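Local coordinates for protein CalU16 (PDB 4FPW) that probably confers self-resistance to an enediyne antibiotic by a self-sacrifice mechanism, and belongs to the AHA1 family of Bet v 1-like proteins, at residues S117-M120 and L121-G125; L132-L135 and G136-I139. All coordinates share one frame; numbering follows the deposited sequence.

Contact 1: residues S117-M120 and L121-G125; sequences SEQM and LVEVG
S117 to G125 run without a break through the first turns of helix 118-138, and E118 meets L121 at its start: L121 N donates to E118 O at 3.2 Å. That is an i+3 bond, and the donor stands above the carbonyl plane, 73° out of it, well off any lone pair. One turn on, V124 N reaches M120 O only weakly, and it also donates to L121 O, which takes G125 N as well, so one carbonyl serves two amides.

S117 is the N-cap. A chi1 of -174° puts OG opposite the serine's own N, where it takes a weak capping bond from M120 N at 3.4 Å. A short side chain ending in an acceptor suits this place, where the first amides of a helix have no preceding turn to receive them.

On one flank the long chains of Q119 and E123, four residues apart, cross at a slant. Q119 NE2 comes within 3.8 Å of E123 OE2, too far for a hydrogen bond, and the amide and carboxylate planes stand 88° apart. The carboxylate looks instead to K91, which forms a salt bridge with E123 OE1. M120, a selenomethionine, and V124 make the apolar pair: M120 CG lies 4.2 Å from V124 CG2, while V124 CB sits 3.3 Å from M120 O. Linear and branched, the two pack toward strand 106-115, on T115 and H113 respectively, and L121 reaches T115, I23 and V177.

The helix thus starts with weak, i+3-rich bonding, supplemented by the S117 cap, the K91 salt bridge and apolar packing on the sheet; its positive end would probably favour the acidic E118 in the first turn.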
loop_
_atom_site.group_PDB
_atom_site.type_symbol
_atom_site.label_atom_id
_atom_site.label_comp_id
_atom_site.label_asym_id
_atom_site.label_seq_id
_atom_site.Cartn_x
_atom_site.Cartn_y
_atom_site.Cartn_z
ATOM N N SER A 117 -4.803 5.307 14.028
ATOM C CA SER A 117 -4.372 6.694 14.124
ATOM C C SER A 117 -4.933 7.583 13.000
ATOM O O SER A 117 -4.549 7.446 11.823
ATOM C CB SER A 117 -2.855 6.738 14.089
ATOM O OG SER A 117 -2.383 8.052 14.312
ATOM N N GLU A 118 -5.831 8.502 13.363
ATOM C CA GLU A 118 -6.389 9.455 12.398
ATOM C C GLU A 118 -5.320 10.241 11.641
ATOM O O GLU A 118 -5.443 10.457 10.445
ATOM C CB GLU A 118 -7.315 10.450 13.078
ATOM C CG GLU A 118 -7.971 11.414 12.093
ATOM C CD GLU A 118 -9.241 12.016 12.638
ATOM O OE1 GLU A 118 -10.321 11.766 12.064
ATOM O OE2 GLU A 118 -9.159 12.720 13.662
ATOM N N GLN A 119 -4.288 10.679 12.356
ATOM C CA GLN A 119 -3.148 11.378 11.764
ATOM C C GLN A 119 -2.455 10.502 10.724
ATOM O O GLN A 119 -2.149 10.950 9.612
ATOM C CB GLN A 119 -2.168 11.736 12.869
ATOM C CG GLN A 119 -1.068 12.689 12.455
ATOM C CD GLN A 119 -0.277 13.177 13.646
ATOM O OE1 GLN A 119 -0.850 13.512 14.681
ATOM N NE2 GLN A 119 1.048 13.219 13.509
HETATM N N MSE A 120 -2.243 9.239 11.089
HETATM C CA MSE A 120 -1.612 8.272 10.203
HETATM C C MSE A 120 -2.458 7.852 8.984
HETATM O O MSE A 120 -1.934 7.201 8.069
HETATM C CB MSE A 120 -1.271 7.026 11.011
HETATM C CG MSE A 120 -0.229 6.114 10.398
HETATM SE SE MSE A 120 0.166 4.790 11.539
HETATM C CE MSE A 120 1.361 3.858 10.576
ATOM N N LEU A 121 -3.755 8.168 8.950
ATOM C CA LEU A 121 -4.552 7.799 7.762
ATOM C C LEU A 121 -4.002 8.542 6.558
ATOM O O LEU A 121 -3.498 7.935 5.612
ATOM C CB LEU A 121 -6.039 8.134 7.914
ATOM C CG LEU A 121 -7.004 7.088 8.461
ATOM C CD1 LEU A 121 -8.420 7.589 8.257
ATOM C CD2 LEU A 121 -6.846 5.743 7.805
ATOM N N VAL A 122 -4.085 9.868 6.631
ATOM C CA VAL A 122 -3.592 10.743 5.588
ATOM C C VAL A 122 -2.199 10.271 5.176
ATOM O O VAL A 122 -2.026 9.767 4.054
ATOM C CB VAL A 122 -3.540 12.205 6.067
ATOM C CG1 VAL A 122 -3.090 13.125 4.941
ATOM C CG2 VAL A 122 -4.899 12.646 6.599
ATOM N N GLU A 123 -1.245 10.373 6.115
ATOM C CA GLU A 123 0.188 10.107 5.884
ATOM C C GLU A 123 0.503 8.874 5.058
ATOM O O GLU A 123 1.501 8.824 4.333
ATOM C CB GLU A 123 0.913 9.979 7.218
ATOM C CG GLU A 123 1.074 11.315 7.915
ATOM C CD GLU A 123 1.625 11.209 9.316
ATOM O OE1 GLU A 123 1.796 10.074 9.830
ATOM O OE2 GLU A 123 1.891 12.280 9.900
ATOM N N VAL A 124 -0.360 7.884 5.171
ATOM C CA VAL A 124 -0.144 6.598 4.560
ATOM C C VAL A 124 -0.800 6.542 3.166
ATOM O O VAL A 124 -0.170 6.115 2.190
ATOM C CB VAL A 124 -0.631 5.541 5.562
ATOM C CG1 VAL A 124 -1.287 4.368 4.896
ATOM C CG2 VAL A 124 0.530 5.093 6.442
ATOM N N GLY A 125 -2.045 7.008 3.068
ATOM C CA GLY A 125 -2.702 7.188 1.780
ATOM C C GLY A 125 -1.815 7.931 0.810
ATOM O O GLY A 125 -1.577 7.466 -0.303
#

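Contact 2: residues L132-L135 and G136-I139; sequences LDFL and GMFI
L132 to F138 form the last turns of helix 118-138, and I139 follows; G136 N, M137 N, F138 N and I139 N donate to L132 O, D133 O, F134 O and L135 O respectively, four successive i+4 bonds of 2.7 to 2.8 Å, that of F138 more bent than the rest.

F134 and the selenomethionine M137 run alongside each other in a Met-aromatic contact. The methyl CE sits over one face of the ring, 4.0 Å from its centroid and displaced toward the rim, a CH-pi approach, whereas SE comes in obliquely at 4.5 Å from the same centroid. M137 reaches it because CG lies beside its own backbone N (chi1 -71°) and the chain bends at its last torsion, bringing the methyl back over the ring. A flexible, polarisable chain is well matched to a flat aromatic face.

L135 and I139 are likewise aligned, L135 CD1 meeting I139 CD1 at 3.5 Å.

D133 forms a salt bridge with R169 of helix 161-177. L132 packs on I25, Q27 and Y29 of strand 20-29, and L135 lies against Y29, C40 and W49, while the F138 ring meets that of W49 at about 25°, joining this helix end to helices 33-41 and 43-49.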
loop_
_atom_site.group_PDB
_atom_site.type_symbol
_atom_site.label_atom_id
_atom_site.label_comp_id
_atom_site.label_asym_id
_atom_site.label_seq_id
_atom_site.Cartn_x
_atom_site.Cartn_y
_atom_site.Cartn_z
ATOM N N LEU A 132 2.974 4.273 -5.511
ATOM C CA LEU A 132 2.278 3.670 -6.641
ATOM C C LEU A 132 2.565 4.417 -7.957
ATOM O O LEU A 132 2.487 3.810 -9.021
ATOM C CB LEU A 132 0.779 3.546 -6.359
ATOM C CG LEU A 132 0.484 2.444 -5.328
ATOM C CD1 LEU A 132 -0.937 2.551 -4.816
ATOM C CD2 LEU A 132 0.749 1.041 -5.872
ATOM N N ASP A 133 2.944 5.699 -7.886
ATOM C CA ASP A 133 3.465 6.402 -9.078
ATOM C C ASP A 133 4.613 5.640 -9.693
ATOM O O ASP A 133 4.643 5.444 -10.908
ATOM C CB ASP A 133 3.970 7.816 -8.763
ATOM C CG ASP A 133 2.859 8.792 -8.508
ATOM O OD1 ASP A 133 1.670 8.416 -8.610
ATOM O OD2 ASP A 133 3.170 9.958 -8.212
ATOM N N PHE A 134 5.559 5.214 -8.862
ATOM C CA PHE A 134 6.748 4.549 -9.376
ATOM C C PHE A 134 6.444 3.117 -9.828
ATOM O O PHE A 134 7.058 2.624 -10.773
ATOM C CB PHE A 134 7.918 4.681 -8.399
ATOM C CG PHE A 134 8.456 6.091 -8.338
ATOM C CD1 PHE A 134 9.559 6.466 -9.093
ATOM C CD2 PHE A 134 7.804 7.073 -7.584
ATOM C CE1 PHE A 134 10.022 7.778 -9.070
ATOM C CE2 PHE A 134 8.266 8.379 -7.554
ATOM C CZ PHE A 134 9.373 8.732 -8.298
ATOM N N LEU A 135 5.465 2.470 -9.207
ATOM C CA LEU A 135 4.929 1.239 -9.770
ATOM C C LEU A 135 4.412 1.524 -11.186
ATOM O O LEU A 135 4.838 0.892 -12.145
ATOM C CB LEU A 135 3.818 0.667 -8.890
ATOM C CG LEU A 135 3.039 -0.513 -9.474
ATOM C CD1 LEU A 135 3.951 -1.671 -9.858
ATOM C CD2 LEU A 135 1.982 -0.966 -8.483
ATOM N N GLY A 136 3.522 2.504 -11.302
ATOM C CA GLY A 136 3.008 2.941 -12.583
ATOM C C GLY A 136 4.121 3.168 -13.575
ATOM O O GLY A 136 4.109 2.568 -14.649
HETATM N N MSE A 137 5.089 4.024 -13.226
HETATM C CA MSE A 137 6.265 4.243 -14.080
HETATM C C MSE A 137 6.942 2.927 -14.426
HETATM O O MSE A 137 7.371 2.718 -15.563
HETATM C CB MSE A 137 7.300 5.112 -13.386
HETATM C CG MSE A 137 6.920 6.572 -13.220
HETATM SE SE MSE A 137 8.363 7.579 -12.814
HETATM C CE MSE A 137 7.566 8.814 -11.783
ATOM N N PHE A 138 7.052 2.048 -13.434
ATOM C CA PHE A 138 7.770 0.787 -13.601
ATOM C C PHE A 138 7.047 -0.107 -14.596
ATOM O O PHE A 138 7.669 -0.644 -15.516
ATOM C CB PHE A 138 7.930 0.085 -12.258
ATOM C CG PHE A 138 8.472 -1.307 -12.356
ATOM C CD1 PHE A 138 9.658 -1.557 -13.015
ATOM C CD2 PHE A 138 7.808 -2.366 -11.752
ATOM C CE1 PHE A 138 10.169 -2.841 -13.089
ATOM C CE2 PHE A 138 8.311 -3.650 -11.823
ATOM C CZ PHE A 138 9.496 -3.890 -12.494
ATOM N N ILE A 139 5.737 -0.257 -14.416
ATOM C CA ILE A 139 4.903 -0.915 -15.421
ATOM C C ILE A 139 4.795 -0.002 -16.634
ATOM O O ILE A 139 5.052 -0.431 -17.761
ATOM C CB ILE A 139 3.487 -1.254 -14.890
ATOM C CG1 ILE A 139 3.582 -2.287 -13.767
ATOM C CG2 ILE A 139 2.591 -1.799 -16.011
ATOM C CD1 ILE A 139 2.339 -2.359 -12.912
#

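Contact 1 and contact 2 belong to the same helix, 118-138, and follow each other along it: contact 1 starts it and contact 2 ends it. Their centres lie 22 Å apart and their nearest atoms about 7 Å apart, so they do not touch and are connected through the helix itself. Both lie against strand 20-29, and helix 161-177 meets both, through V177 at the start and R169 toward the end. Contact 1 also faces strand 106-115, whereas contact 2 adds the two short helices 33-41 and 43-49. Such a helix packed on a curved antiparallel sheet is in keeping with the Bet v 1-like fold.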